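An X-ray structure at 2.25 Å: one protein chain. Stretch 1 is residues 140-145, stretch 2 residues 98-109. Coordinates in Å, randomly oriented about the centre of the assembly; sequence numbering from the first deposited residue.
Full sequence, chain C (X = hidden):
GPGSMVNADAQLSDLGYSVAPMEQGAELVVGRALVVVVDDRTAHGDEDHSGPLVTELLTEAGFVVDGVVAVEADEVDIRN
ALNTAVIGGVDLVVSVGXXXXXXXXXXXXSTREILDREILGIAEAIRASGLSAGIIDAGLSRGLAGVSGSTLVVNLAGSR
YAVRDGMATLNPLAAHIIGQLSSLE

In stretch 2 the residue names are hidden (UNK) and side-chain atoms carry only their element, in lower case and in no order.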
ATOM      1  N   LEU C 140     -10.129   2.803 -10.595  1.00 13.90           N
ATOM      2  CA  LEU C 140     -11.078   1.834 -11.145  1.00 15.49           C
ATOM      3  C   LEU C 140     -10.848   1.494 -12.630  1.00 15.30           C
ATOM      4  O   LEU C 140     -11.645   0.764 -13.210  1.00 14.77           O
ATOM      5  CB  LEU C 140     -12.528   2.328 -10.941  1.00 16.20           C
ATOM      6  CG  LEU C 140     -12.923   2.479  -9.477  1.00 16.47           C
ATOM      7  CD1 LEU C 140     -14.330   3.057  -9.274  1.00 17.38           C
ATOM      8  CD2 LEU C 140     -12.825   1.142  -8.816  1.00 17.37           C
ATOM      9  N   SER C 141      -9.795   2.057 -13.235  1.00 14.57           N
ATOM     10  CA  SER C 141      -9.551   1.886 -14.655  1.00 15.03           C
ATOM     11  C   SER C 141      -9.549   0.403 -15.056  1.00 14.93           C
ATOM     12  O   SER C 141      -8.839  -0.421 -14.443  1.00 15.43           O
ATOM     13  CB  SER C 141      -8.207   2.530 -15.041  1.00 14.52           C
ATOM     14  OG  SER C 141      -7.906   2.279 -16.423  1.00 16.11           O
ATOM     15  N   ARG C 142     -10.324   0.055 -16.078  1.00 14.92           N
ATOM     16  CA  ARG C 142     -10.255  -1.303 -16.649  1.00 14.66           C
ATOM     17  C   ARG C 142      -9.134  -1.416 -17.704  1.00 13.62           C
ATOM     18  O   ARG C 142      -9.040  -2.417 -18.453  1.00 13.43           O
ATOM     19  CB  ARG C 142     -11.597  -1.701 -17.272  1.00 16.35           C
ATOM     20  CG  ARG C 142     -12.869  -1.518 -16.416  1.00 18.49           C
ATOM     21  CD  ARG C 142     -14.067  -2.220 -17.069  1.00 21.76           C
ATOM     22  NE  ARG C 142     -14.356  -1.613 -18.348  1.00 27.13           N
ATOM     23  CZ  ARG C 142     -14.195  -2.184 -19.548  1.00 27.94           C
ATOM     24  NH1 ARG C 142     -13.798  -3.432 -19.679  1.00 24.34           N
ATOM     25  NH2 ARG C 142     -14.479  -1.480 -20.636  1.00 29.43           N
ATOM     26  N   GLY C 143      -8.299  -0.387 -17.801  1.00 12.00           N
ATOM     27  CA  GLY C 143      -7.204  -0.410 -18.779  1.00 12.41           C
ATOM     28  C   GLY C 143      -6.284  -1.604 -18.566  1.00 12.66           C
ATOM     29  O   GLY C 143      -6.020  -2.010 -17.428  1.00 12.46           O
ATOM     30  N   LEU C 144      -5.833  -2.174 -19.673  1.00 13.30           N
ATOM     31  CA  LEU C 144      -4.880  -3.274 -19.680  1.00 13.27           C
ATOM     32  C   LEU C 144      -3.439  -2.839 -19.880  1.00 12.71           C
ATOM     33  O   LEU C 144      -3.149  -1.711 -20.318  1.00 11.27           O
ATOM     34  CB  LEU C 144      -5.222  -4.206 -20.830  1.00 14.16           C
ATOM     35  CG  LEU C 144      -6.669  -4.701 -20.828  1.00 15.25           C
ATOM     36  CD1 LEU C 144      -6.850  -5.638 -22.012  1.00 15.84           C
ATOM     37  CD2 LEU C 144      -7.077  -5.370 -19.474  1.00 13.97           C
ATOM     38  N   ALA C 145      -2.526  -3.763 -19.619  1.00 12.64           N
ATOM     39  CA  ALA C 145      -1.124  -3.545 -19.951  1.00 13.36           C
ATOM     40  C   ALA C 145      -0.582  -4.895 -20.393  1.00 14.96           C
ATOM     41  O   ALA C 145      -0.916  -5.923 -19.812  1.00 15.67           O
ATOM     42  CB  ALA C 145      -0.361  -3.064 -18.746  1.00 11.35           C
ATOM     43  N   UNK C  98     -11.149   5.938 -22.507  1.00 16.84           N
ATOM     44  CA  UNK C  98     -11.969   4.799 -22.843  1.00 18.17           C
ATOM     45  C   UNK C  98     -11.821   3.610 -21.908  1.00 18.92           C
ATOM     46  O   UNK C  98     -12.080   2.469 -22.320  1.00 19.62           O
ATOM     47  N   UNK C  99     -11.455   3.867 -20.644  1.00 18.42           N
ATOM     48  CA  UNK C  99     -11.243   2.785 -19.672  1.00 18.83           C
ATOM     49  C   UNK C  99     -12.302   2.701 -18.542  1.00 19.83           C
ATOM     50  O   UNK C  99     -12.154   1.879 -17.633  1.00 19.16           O
ATOM     51  c   UNK C  99      -9.837   2.829 -19.032  1.00 17.88           C
ATOM     52  c   UNK C  99      -8.737   2.803 -20.098  1.00 17.33           C
ATOM     53  o   UNK C  99      -9.695   4.012 -18.236  1.00 19.19           O
ATOM     54  N   UNK C 100     -13.344   3.537 -18.601  1.00 20.66           N
ATOM     55  CA  UNK C 100     -14.411   3.489 -17.605  1.00 23.36           C
ATOM     56  C   UNK C 100     -15.438   2.390 -17.857  1.00 26.21           C
ATOM     57  O   UNK C 100     -15.158   1.370 -18.522  1.00 26.50           O
ATOM     58  N   UNK C 101     -16.661   2.624 -17.393  1.00 29.05           N
ATOM     59  CA  UNK C 101     -17.717   1.617 -17.509  1.00 31.63           C
ATOM     60  C   UNK C 101     -18.918   2.003 -18.379  1.00 34.50           C
ATOM     61  O   UNK C 101     -19.872   1.243 -18.489  1.00 36.67           O
ATOM     62  c   UNK C 101     -16.965   0.463 -15.435  1.00 31.25           C
ATOM     63  c   UNK C 101     -18.630   2.365 -15.258  1.00 32.60           C
ATOM     64  c   UNK C 101     -18.151   1.163 -16.118  1.00 32.85           C
ATOM     65  N   UNK C 102     -18.870   3.162 -19.034  1.00 35.82           N
ATOM     66  CA  UNK C 102     -19.949   3.531 -19.958  1.00 38.70           C
ATOM     67  C   UNK C 102     -19.819   2.685 -21.237  1.00 39.69           C
ATOM     68  O   UNK C 102     -18.825   1.937 -21.395  1.00 39.16           O
ATOM     69  c   UNK C 102     -19.930   5.017 -20.332  1.00 39.07           C
ATOM     70  o   UNK C 102     -18.886   5.235 -21.286  1.00 38.90           O
ATOM     71  c   UNK C 102     -19.722   5.909 -19.093  1.00 38.41           C
ATOM     72  N   UNK C 103     -20.809   2.783 -22.148  1.00 41.75           N
ATOM     73  CA  UNK C 103     -20.777   1.771 -23.206  1.00 42.18           C
ATOM     74  C   UNK C 103     -19.699   2.053 -24.229  1.00 40.31           C
ATOM     75  O   UNK C 103     -19.268   1.141 -24.931  1.00 40.36           O
ATOM     76  c   UNK C 103     -22.881   3.096 -23.198  1.00 46.20           C
ATOM     77  c   UNK C 103     -21.847   3.818 -22.388  1.00 43.35           C
ATOM     78  c   UNK C 103     -22.181   1.874 -23.863  1.00 44.69           C
ATOM     79  N   UNK C 104     -19.298   3.319 -24.311  1.00 39.01           N
ATOM     80  CA  UNK C 104     -18.261   3.762 -25.229  1.00 37.56           C
ATOM     81  C   UNK C 104     -16.877   3.478 -24.703  1.00 33.39           C
ATOM     82  O   UNK C 104     -15.907   3.766 -25.403  1.00 32.68           O
ATOM     83  n   UNK C 104     -17.720   6.648 -30.652  1.00 53.10           N
ATOM     84  n   UNK C 104     -18.627   5.986 -28.626  1.00 51.90           N
ATOM     85  c   UNK C 104     -19.610   5.706 -26.331  1.00 45.64           C
ATOM     86  c   UNK C 104     -19.566   5.229 -27.792  1.00 49.79           C
ATOM     87  c   UNK C 104     -18.373   5.278 -25.512  1.00 39.06           C
ATOM     88  n   UNK C 104     -19.463   5.151 -30.619  1.00 55.33           N
ATOM     89  c   UNK C 104     -18.603   5.929 -29.964  1.00 54.02           C
ATOM     90  N   UNK C 105     -16.765   2.947 -23.482  1.00 30.31           N
ATOM     91  CA  UNK C 105     -15.453   2.757 -22.883  1.00 27.38           C
ATOM     92  C   UNK C 105     -14.869   1.425 -23.341  1.00 26.08           C
ATOM     93  O   UNK C 105     -14.889   0.426 -22.580  1.00 25.42           O
ATOM     94  c   UNK C 105     -15.526   2.824 -21.363  1.00 27.33           C
ATOM     95  o   UNK C 105     -16.725   4.579 -20.249  1.00 28.02           O
ATOM     96  o   UNK C 105     -14.677   5.034 -20.943  1.00 28.38           O
ATOM     97  c   UNK C 105     -15.657   4.257 -20.830  1.00 28.29           C
ATOM     98  N   UNK C 106     -14.375   1.411 -24.583  1.00 23.65           N
ATOM     99  CA  UNK C 106     -14.007   0.162 -25.266  1.00 22.74           C
ATOM    100  C   UNK C 106     -12.496  -0.088 -25.456  1.00 20.88           C
ATOM    101  O   UNK C 106     -12.108  -1.078 -26.080  1.00 21.03           O
ATOM    102  c   UNK C 106     -16.265  -0.236 -26.398  1.00 24.41           C
ATOM    103  c   UNK C 106     -14.504   1.173 -27.541  1.00 24.79           C
ATOM    104  c   UNK C 106     -14.750  -0.013 -26.621  1.00 24.11           C
ATOM    105  N   UNK C 107     -11.659   0.791 -24.904  1.00 18.34           N
ATOM    106  CA  UNK C 107     -10.199   0.646 -25.029  1.00 17.47           C
ATOM    107  C   UNK C 107      -9.715  -0.728 -24.525  1.00 17.91           C
ATOM    108  O   UNK C 107      -8.908  -1.386 -25.210  1.00 18.45           O
ATOM    109  o   UNK C 107      -9.915   3.050 -24.787  1.00 16.13           O
ATOM    110  c   UNK C 107      -7.938   1.676 -24.488  1.00 14.12           C
ATOM    111  c   UNK C 107      -9.449   1.776 -24.312  1.00 16.38           C
ATOM    112  N   UNK C 108     -10.230  -1.193 -23.371  1.00 17.47           N
ATOM    113  CA  UNK C 108      -9.686  -2.506 -22.922  1.00 17.98           C
ATOM    114  C   UNK C 108     -10.052  -3.668 -23.843  1.00 19.64           C
ATOM    115  O   UNK C 108      -9.194  -4.525 -24.084  1.00 20.34           O
ATOM    116  c   UNK C 108     -11.128  -0.598 -22.363  1.00 16.31           C
ATOM    117  c   UNK C 108     -10.695  -1.283 -21.096  1.00 16.75           C
ATOM    118  c   UNK C 108     -10.303  -2.706 -21.534  1.00 16.69           C
ATOM    119  N   UNK C 109     -11.292  -3.692 -24.343  1.00 21.19           N
ATOM    120  CA  UNK C 109     -11.755  -4.730 -25.273  1.00 23.22           C
ATOM    121  C   UNK C 109     -10.949  -4.690 -26.577  1.00 23.78           C
ATOM    122  O   UNK C 109     -10.569  -5.744 -27.097  1.00 24.31           O
ATOM    123  c   UNK C 109     -13.271  -4.615 -25.585  1.00 25.00           C
ATOM    124  c   UNK C 109     -14.221  -4.993 -24.445  1.00 26.69           C
ATOM    125  o   UNK C 109     -13.959  -2.982 -23.165  1.00 28.11           O
ATOM    126  c   UNK C 109     -13.904  -4.235 -23.161  1.00 28.90           C
ATOM    127  o   UNK C 109     -13.532  -4.895 -22.167  1.00 30.93           O
TER
HETATM  128  O   HOH W   1     -13.410   1.765 -14.795  1.00 22.47           O

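Position 98 has no side-chain atoms, so it is Gly 98. Its phi of 74° by itself favours glycine, and its carbonyl O accepts a hydrogen bond from the backbone N of position 107, 3.1 Å away.

Position 99 carries a carbon bearing one oxygen and one carbon. Its CA-to-CB bond points toward stretch 1, and its oxygen lies 3.1 Å from Ser 141 OG. This is Thr 99, whose hydroxyl forms a hydrogen bond that either partner could donate. Its backbone O accepts a bond from Arg 142 N (3.0 Å).

Position 100 again lacks a side chain and is Gly 100. An ideal CB here would be crowded by an oxygen of the side chain at 105. Its O takes a nearly straight hydrogen bond from Arg 142 NE at 3.1 Å.

Position 101 has three carbons, one carrying the other two, and no polar atom; one carbon lies 4.3 Å from Arg 142 CD. It is Val 101, buried and compact, packing against the aliphatic part of the arginine.

Position 102 repeats the pattern of a carbon with one oxygen and one carbon, but points away from stretch 1. It is Thr 102, whose hydroxyl serves its own loop by bonding to the side chain at 105.

At position 103 three carbons close a ring onto the backbone N: Pro 103. Its phi of -75° suits the second position of the type I turn that begins at Thr 102.

Position 104 has three carbons, a nitrogen, then a carbon carrying two more nitrogens: Arg 104. Long and exposed, it makes no contact with stretch 1.

Position 105 has two carbons, the second carrying two oxygens: Asp 105. This short carboxylate ties the loop together, OD2 accepting from Thr 102 N (2.8 Å) and Thr 102 OG1 (a very short 2.5 Å), and OD1 weakly from Gly 100 N (3.1 Å).

Position 106 has one carbon carrying two others, directed away from stretch 1: Val 106. The geometry shows no specific demand for its type.

Position 107, a carbon with one oxygen and one carbon, is Thr 107, where the helix begins; its hydroxyl is used in a hydrogen bond just outside the stretch.

Position 108 is another three-carbon ring on the backbone N, pointing toward stretch 1, with a ring carbon 3.3 Å from Arg 142 O. It is Pro 108. Lacking an N-H to donate, proline is tolerated in a helix's first turn, and its compact ring offers Leu 144 an apolar surface (CB to Leu 144 CG, 4.2 Å).

Position 109 has three carbons, the third carrying two oxygens, which lie 2.9 Å from Arg 142 NH1 and 3.0 Å from Arg 142 NH2. It is Glu 109: although its CA-to-CB bond points away, the chain is long enough for a two-pronged salt bridge.

The contact therefore centres on Arg 142. Gly 100 O and the Glu 109 carboxylate lie at the edge of its guanidinium, where the N-H bonds point, while Pro 108 covers one face. The single hydrogen bond from Arg 142 N to Thr 99 O holds the base of the arginine. Ser 141 OG, which accepts from Gly 143 N (3.0 Å) and shares a hydrogen bond with Thr 99 OG1, anchors the adjoining loop.

Stretch 2, residues 98-109: GTGVTPRDVTPE
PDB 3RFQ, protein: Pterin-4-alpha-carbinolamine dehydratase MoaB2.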